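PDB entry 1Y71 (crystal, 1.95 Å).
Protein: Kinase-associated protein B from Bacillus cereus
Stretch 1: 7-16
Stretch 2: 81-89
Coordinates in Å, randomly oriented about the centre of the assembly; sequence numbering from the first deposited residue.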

ATOM      1  N   THR B   7     -15.682 -16.095   4.417  1.00 40.36           N
ATOM      2  CA  THR B   7     -14.433 -16.520   5.151  1.00 40.77           C
ATOM      3  C   THR B   7     -13.133 -15.890   4.568  1.00 39.92           C
ATOM      4  O   THR B   7     -13.007 -15.708   3.360  1.00 40.10           O
ATOM      5  CB  THR B   7     -14.344 -18.070   5.254  1.00 40.46           C
ATOM      6  OG1 THR B   7     -15.477 -18.544   5.994  1.00 42.54           O
ATOM      7  CG2 THR B   7     -13.091 -18.528   5.990  1.00 41.38           C
ATOM      8  N   PHE B   8     -12.183 -15.561   5.435  1.00 39.28           N
ATOM      9  CA  PHE B   8     -10.956 -14.883   5.010  1.00 38.28           C
ATOM     10  C   PHE B   8      -9.746 -15.555   5.635  1.00 38.20           C
ATOM     11  O   PHE B   8      -9.761 -15.853   6.826  1.00 38.30           O
ATOM     12  CB  PHE B   8     -11.009 -13.406   5.410  1.00 38.46           C
ATOM     13  CG  PHE B   8     -12.197 -12.663   4.857  1.00 37.13           C
ATOM     14  CD1 PHE B   8     -13.195 -12.204   5.702  1.00 39.07           C
ATOM     15  CD2 PHE B   8     -12.318 -12.423   3.494  1.00 38.44           C
ATOM     16  CE1 PHE B   8     -14.302 -11.513   5.188  1.00 39.24           C
ATOM     17  CE2 PHE B   8     -13.412 -11.741   2.978  1.00 36.71           C
ATOM     18  CZ  PHE B   8     -14.396 -11.283   3.818  1.00 37.22           C
ATOM     19  N   GLU B   9      -8.708 -15.811   4.839  1.00 37.44           N
ATOM     20  CA  GLU B   9      -7.489 -16.420   5.386  1.00 37.37           C
ATOM     21  C   GLU B   9      -6.446 -15.395   5.836  1.00 35.28           C
ATOM     22  O   GLU B   9      -6.474 -14.229   5.426  1.00 33.94           O
ATOM     23  CB  GLU B   9      -6.901 -17.486   4.447  1.00 37.52           C
ATOM     24  CG  GLU B   9      -6.395 -16.974   3.091  1.00 41.01           C
ATOM     25  CD  GLU B   9      -6.205 -18.097   2.056  1.00 41.92           C
ATOM     26  OE1 GLU B   9      -5.195 -18.848   2.122  1.00 46.74           O
ATOM     27  OE2 GLU B   9      -7.085 -18.215   1.165  1.00 47.64           O
ATOM     28  N   ILE B  10      -5.576 -15.834   6.741  1.00 33.21           N
ATOM     29  CA  ILE B  10      -4.446 -15.038   7.201  1.00 32.31           C
ATOM     30  C   ILE B  10      -3.596 -14.618   6.016  1.00 31.06           C
ATOM     31  O   ILE B  10      -3.217 -15.454   5.174  1.00 31.58           O
ATOM     32  CB  ILE B  10      -3.601 -15.806   8.240  1.00 31.86           C
ATOM     33  CG1 ILE B  10      -4.296 -15.764   9.597  1.00 31.29           C
ATOM     34  CG2 ILE B  10      -2.201 -15.217   8.363  1.00 32.26           C
ATOM     35  CD1 ILE B  10      -3.514 -16.471  10.723  1.00 33.07           C
ATOM     36  N   GLY B  11      -3.298 -13.323   5.961  1.00 29.24           N
ATOM     37  CA  GLY B  11      -2.543 -12.770   4.858  1.00 27.20           C
ATOM     38  C   GLY B  11      -3.471 -12.128   3.843  1.00 26.18           C
ATOM     39  O   GLY B  11      -3.036 -11.367   2.990  1.00 26.37           O
ATOM     40  N   GLU B  12      -4.758 -12.432   3.925  1.00 24.64           N
ATOM     41  CA  GLU B  12      -5.693 -11.898   2.931  1.00 23.50           C
ATOM     42  C   GLU B  12      -5.808 -10.379   3.028  1.00 22.09           C
ATOM     43  O   GLU B  12      -5.984  -9.836   4.123  1.00 21.75           O
ATOM     44  CB  GLU B  12      -7.044 -12.583   3.068  1.00 24.26           C
ATOM     45  CG  GLU B  12      -8.134 -12.014   2.171  1.00 26.45           C
ATOM     46  CD  GLU B  12      -9.225 -13.030   1.877  1.00 34.31           C
ATOM     47  OE1 GLU B  12     -10.130 -12.681   1.104  1.00 36.17           O
ATOM     48  OE2 GLU B  12      -9.175 -14.168   2.407  1.00 34.13           O
ATOM     49  N   ILE B  13      -5.716  -9.703   1.882  1.00 20.91           N
ATOM     50  CA  ILE B  13      -5.959  -8.254   1.788  1.00 21.31           C
ATOM     51  C   ILE B  13      -7.457  -7.976   1.724  1.00 21.18           C
ATOM     52  O   ILE B  13      -8.176  -8.567   0.901  1.00 20.70           O
ATOM     53  CB  ILE B  13      -5.235  -7.603   0.582  1.00 20.53           C
ATOM     54  CG1 ILE B  13      -3.746  -7.962   0.610  1.00 24.37           C
ATOM     55  CG2 ILE B  13      -5.420  -6.083   0.605  1.00 20.78           C
ATOM     56  CD1 ILE B  13      -3.052  -7.605   1.960  1.00 26.46           C
ATOM     57  N   VAL B  14      -7.925  -7.100   2.615  1.00 20.20           N
ATOM     58  CA  VAL B  14      -9.369  -6.846   2.787  1.00 21.26           C
ATOM     59  C   VAL B  14      -9.635  -5.360   3.029  1.00 20.21           C
ATOM     60  O   VAL B  14      -8.711  -4.602   3.210  1.00 19.45           O
ATOM     61  CB  VAL B  14      -9.919  -7.655   3.983  1.00 20.77           C
ATOM     62  CG1 VAL B  14      -9.804  -9.193   3.713  1.00 21.99           C
ATOM     63  CG2 VAL B  14      -9.185  -7.236   5.298  1.00 22.79           C
ATOM     64  N   THR B  15     -10.899  -4.942   2.960  1.00 21.34           N
ATOM     65  CA  THR B  15     -11.311  -3.665   3.491  1.00 21.84           C
ATOM     66  C   THR B  15     -12.037  -3.986   4.808  1.00 22.74           C
ATOM     67  O   THR B  15     -12.575  -5.097   4.975  1.00 24.29           O
ATOM     68  CB  THR B  15     -12.287  -2.907   2.537  1.00 22.25           C
ATOM     69  OG1 THR B  15     -13.418  -3.734   2.306  1.00 22.01           O
ATOM     70  CG2 THR B  15     -11.650  -2.578   1.160  1.00 20.59           C
ATOM     71  N   GLY B  16     -12.028  -3.033   5.744  1.00 23.44           N
ATOM     72  CA  GLY B  16     -12.677  -3.185   7.048  1.00 22.16           C
ATOM     73  C   GLY B  16     -13.297  -1.853   7.442  1.00 22.62           C
ATOM     74  O   GLY B  16     -12.711  -0.775   7.223  1.00 22.03           O
ATOM     75  N   VAL B  81     -16.062  -6.939   7.022  1.00 23.70           N
ATOM     76  CA  VAL B  81     -14.820  -7.254   6.316  1.00 23.51           C
ATOM     77  C   VAL B  81     -15.123  -7.774   4.893  1.00 24.45           C
ATOM     78  O   VAL B  81     -15.999  -8.640   4.703  1.00 24.44           O
ATOM     79  CB  VAL B  81     -13.917  -8.268   7.111  1.00 22.94           C
ATOM     80  CG1 VAL B  81     -12.601  -8.566   6.343  1.00 21.15           C
ATOM     81  CG2 VAL B  81     -13.570  -7.729   8.497  1.00 24.08           C
ATOM     82  N   LYS B  82     -14.411  -7.258   3.898  1.00 24.25           N
ATOM     83  CA  LYS B  82     -14.616  -7.698   2.503  1.00 24.95           C
ATOM     84  C   LYS B  82     -13.269  -7.911   1.798  1.00 25.01           C
ATOM     85  O   LYS B  82     -12.342  -7.141   2.037  1.00 23.12           O
ATOM     86  CB  LYS B  82     -15.410  -6.634   1.747  1.00 26.03           C
ATOM     87  CG  LYS B  82     -16.156  -7.201   0.570  1.00 31.29           C
ATOM     88  CD  LYS B  82     -16.081  -6.307  -0.658  1.00 38.85           C
ATOM     89  CE  LYS B  82     -17.371  -5.526  -0.838  1.00 40.87           C
ATOM     90  NZ  LYS B  82     -18.556  -6.414  -0.612  1.00 44.63           N
ATOM     91  N   LYS B  83     -13.152  -8.959   0.956  1.00 25.30           N
ATOM     92  CA  LYS B  83     -11.946  -9.179   0.128  1.00 25.51           C
ATOM     93  C   LYS B  83     -11.626  -7.930  -0.696  1.00 23.91           C
ATOM     94  O   LYS B  83     -12.525  -7.332  -1.293  1.00 21.43           O
ATOM     95  CB  LYS B  83     -12.183 -10.358  -0.839  1.00 26.39           C
ATOM     96  CG  LYS B  83     -10.894 -10.880  -1.491  1.00 28.17           C
ATOM     97  CD  LYS B  83     -11.110 -12.233  -2.199  1.00 30.36           C
ATOM     98  CE  LYS B  83      -9.808 -12.694  -2.865  1.00 37.18           C
ATOM     99  NZ  LYS B  83      -8.579 -12.709  -1.973  1.00 38.79           N
ATOM    100  N   TYR B  84     -10.353  -7.524  -0.728  1.00 22.62           N
ATOM    101  CA  TYR B  84      -9.981  -6.362  -1.527  1.00 22.75           C
ATOM    102  C   TYR B  84      -8.801  -6.736  -2.451  1.00 22.36           C
ATOM    103  O   TYR B  84      -7.745  -7.083  -1.971  1.00 21.08           O
ATOM    104  CB  TYR B  84      -9.638  -5.157  -0.643  1.00 22.28           C
ATOM    105  CG  TYR B  84      -9.113  -3.962  -1.422  1.00 21.92           C
ATOM    106  CD1 TYR B  84      -9.984  -3.135  -2.137  1.00 21.59           C
ATOM    107  CD2 TYR B  84      -7.745  -3.680  -1.471  1.00 20.46           C
ATOM    108  CE1 TYR B  84      -9.507  -2.043  -2.851  1.00 22.26           C
ATOM    109  CE2 TYR B  84      -7.268  -2.586  -2.190  1.00 21.30           C
ATOM    110  CZ  TYR B  84      -8.158  -1.783  -2.870  1.00 20.85           C
ATOM    111  OH  TYR B  84      -7.683  -0.713  -3.576  1.00 23.45           O
ATOM    112  N   GLU B  85      -9.010  -6.638  -3.765  1.00 22.43           N
ATOM    113  CA  GLU B  85      -7.990  -6.975  -4.753  1.00 24.09           C
ATOM    114  C   GLU B  85      -7.369  -5.763  -5.460  1.00 23.22           C
ATOM    115  O   GLU B  85      -6.633  -5.943  -6.440  1.00 23.33           O
ATOM    116  CB  GLU B  85      -8.567  -7.917  -5.816  1.00 25.80           C
ATOM    117  CG  GLU B  85      -9.100  -9.254  -5.282  1.00 30.71           C
ATOM    118  CD  GLU B  85      -8.015 -10.282  -5.100  1.00 38.01           C
ATOM    119  OE1 GLU B  85      -8.310 -11.479  -5.318  1.00 44.54           O
ATOM    120  OE2 GLU B  85      -6.859  -9.915  -4.769  1.00 43.42           O
ATOM    121  N   GLY B  86      -7.703  -4.554  -5.013  1.00 21.11           N
ATOM    122  CA  GLY B  86      -7.177  -3.344  -5.666  1.00 19.94           C
ATOM    123  C   GLY B  86      -5.739  -3.085  -5.198  1.00 19.75           C
ATOM    124  O   GLY B  86      -5.189  -3.858  -4.387  1.00 17.97           O
ATOM    125  N   GLU B  87      -5.148  -1.989  -5.697  1.00 19.26           N
ATOM    126  CA  GLU B  87      -3.820  -1.571  -5.248  1.00 20.12           C
ATOM    127  C   GLU B  87      -3.925  -1.041  -3.844  1.00 19.86           C
ATOM    128  O   GLU B  87      -4.980  -0.554  -3.431  1.00 19.13           O
ATOM    129  CB  GLU B  87      -3.181  -0.528  -6.194  1.00 19.69           C
ATOM    130  CG  GLU B  87      -2.854  -1.090  -7.598  1.00 20.53           C
ATOM    131  CD  GLU B  87      -2.124  -0.102  -8.465  1.00 20.83           C
ATOM    132  OE1 GLU B  87      -1.846   1.015  -7.999  1.00 21.86           O
ATOM    133  OE2 GLU B  87      -1.821  -0.431  -9.629  1.00 20.44           O
ATOM    134  N   ILE B  88      -2.835  -1.166  -3.101  1.00 19.76           N
ATOM    135  CA  ILE B  88      -2.797  -0.659  -1.747  1.00 19.15           C
ATOM    136  C   ILE B  88      -2.118   0.713  -1.783  1.00 19.20           C
ATOM    137  O   ILE B  88      -0.944   0.828  -2.160  1.00 20.88           O
ATOM    138  CB  ILE B  88      -2.064  -1.632  -0.775  1.00 18.54           C
ATOM    139  CG1 ILE B  88      -2.733  -3.016  -0.816  1.00 19.68           C
ATOM    140  CG2 ILE B  88      -2.029  -1.032   0.670  1.00 19.24           C
ATOM    141  CD1 ILE B  88      -2.011  -4.034  -0.017  1.00 25.96           C
ATOM    142  N   PRO B  89      -2.856   1.763  -1.422  1.00 20.38           N
ATOM    143  CA  PRO B  89      -2.273   3.091  -1.437  1.00 21.23           C
ATOM    144  C   PRO B  89      -1.291   3.256  -0.285  1.00 20.28           C
ATOM    145  O   PRO B  89      -1.357   2.512   0.681  1.00 20.71           O
ATOM    146  CB  PRO B  89      -3.466   4.029  -1.213  1.00 20.41           C
ATOM    147  CG  PRO B  89      -4.531   3.216  -0.660  1.00 21.46           C
ATOM    148  CD  PRO B  89      -4.268   1.762  -0.999  1.00 22.27           C
TER
HETATM  149  O   HOH W   1      -7.323  -9.974  -1.379  1.00 37.25           O

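The apolar centre of the contact gathers around V81, whose CG1 lies over one face of the F8 ring, 4.0 Å from its centroid, in a CH-pi contact; the closest carbons are F8 CE1 and V81 CG1, 3.6 Å apart. The same methyl meets V14, with V14 CB 3.7 Å from V81 CG1, so one branched side chain serves both an aromatic and an aliphatic neighbour. F8 (chi1 m) points toward the second stretch and brings its ring against the backbone, F8 CE2 approaching K83 N at 3.4 Å. A second apolar cluster forms around I13: I13 CG2 sits at the edge of the Y84 ring, 3.9 Å from Y84 CD2, and 4.0 Å from I88 CD1. T15 CG2 adds a methyl 3.7 Å from Y84 CB. CA-to-CB of Y84 points toward the first stretch, but the end of the side chain leads away, Y84 OH donating to E87 O at 2.7 Å. I13, V14, T15 and V81 are buried; the contact covers 576 Å², both sides summed.

Between these side chains the backbones pair as antiparallel strands. T15 and K82 form a hydrogen-bonded pair, T15 N to K82 O at 2.8 Å and K82 N to T15 O at 3.0 Å; Y84 N extends the ladder to I13 O at 2.9 Å. G16 and V81 form a non-hydrogen-bonded pair, and V81 CA makes a CA-H...O contact with T15 O at 3.4 Å.

At the polar edge, extended E12 and K83, t through chi3 with chi4 p, form a salt bridge, E12 OE1 to K83 NZ at 3.4 Å, its hydrogen bond weak. E12 OE2 accepts from E9 N at 3.0 Å, bracing the type II turn from E9 to E12, where a CB on G11 would jam against I10 O, which calls for glycine. Water 1 links the stretches, donating to I13 O at 2.8 Å and accepting from K83 NZ at 3.1 Å.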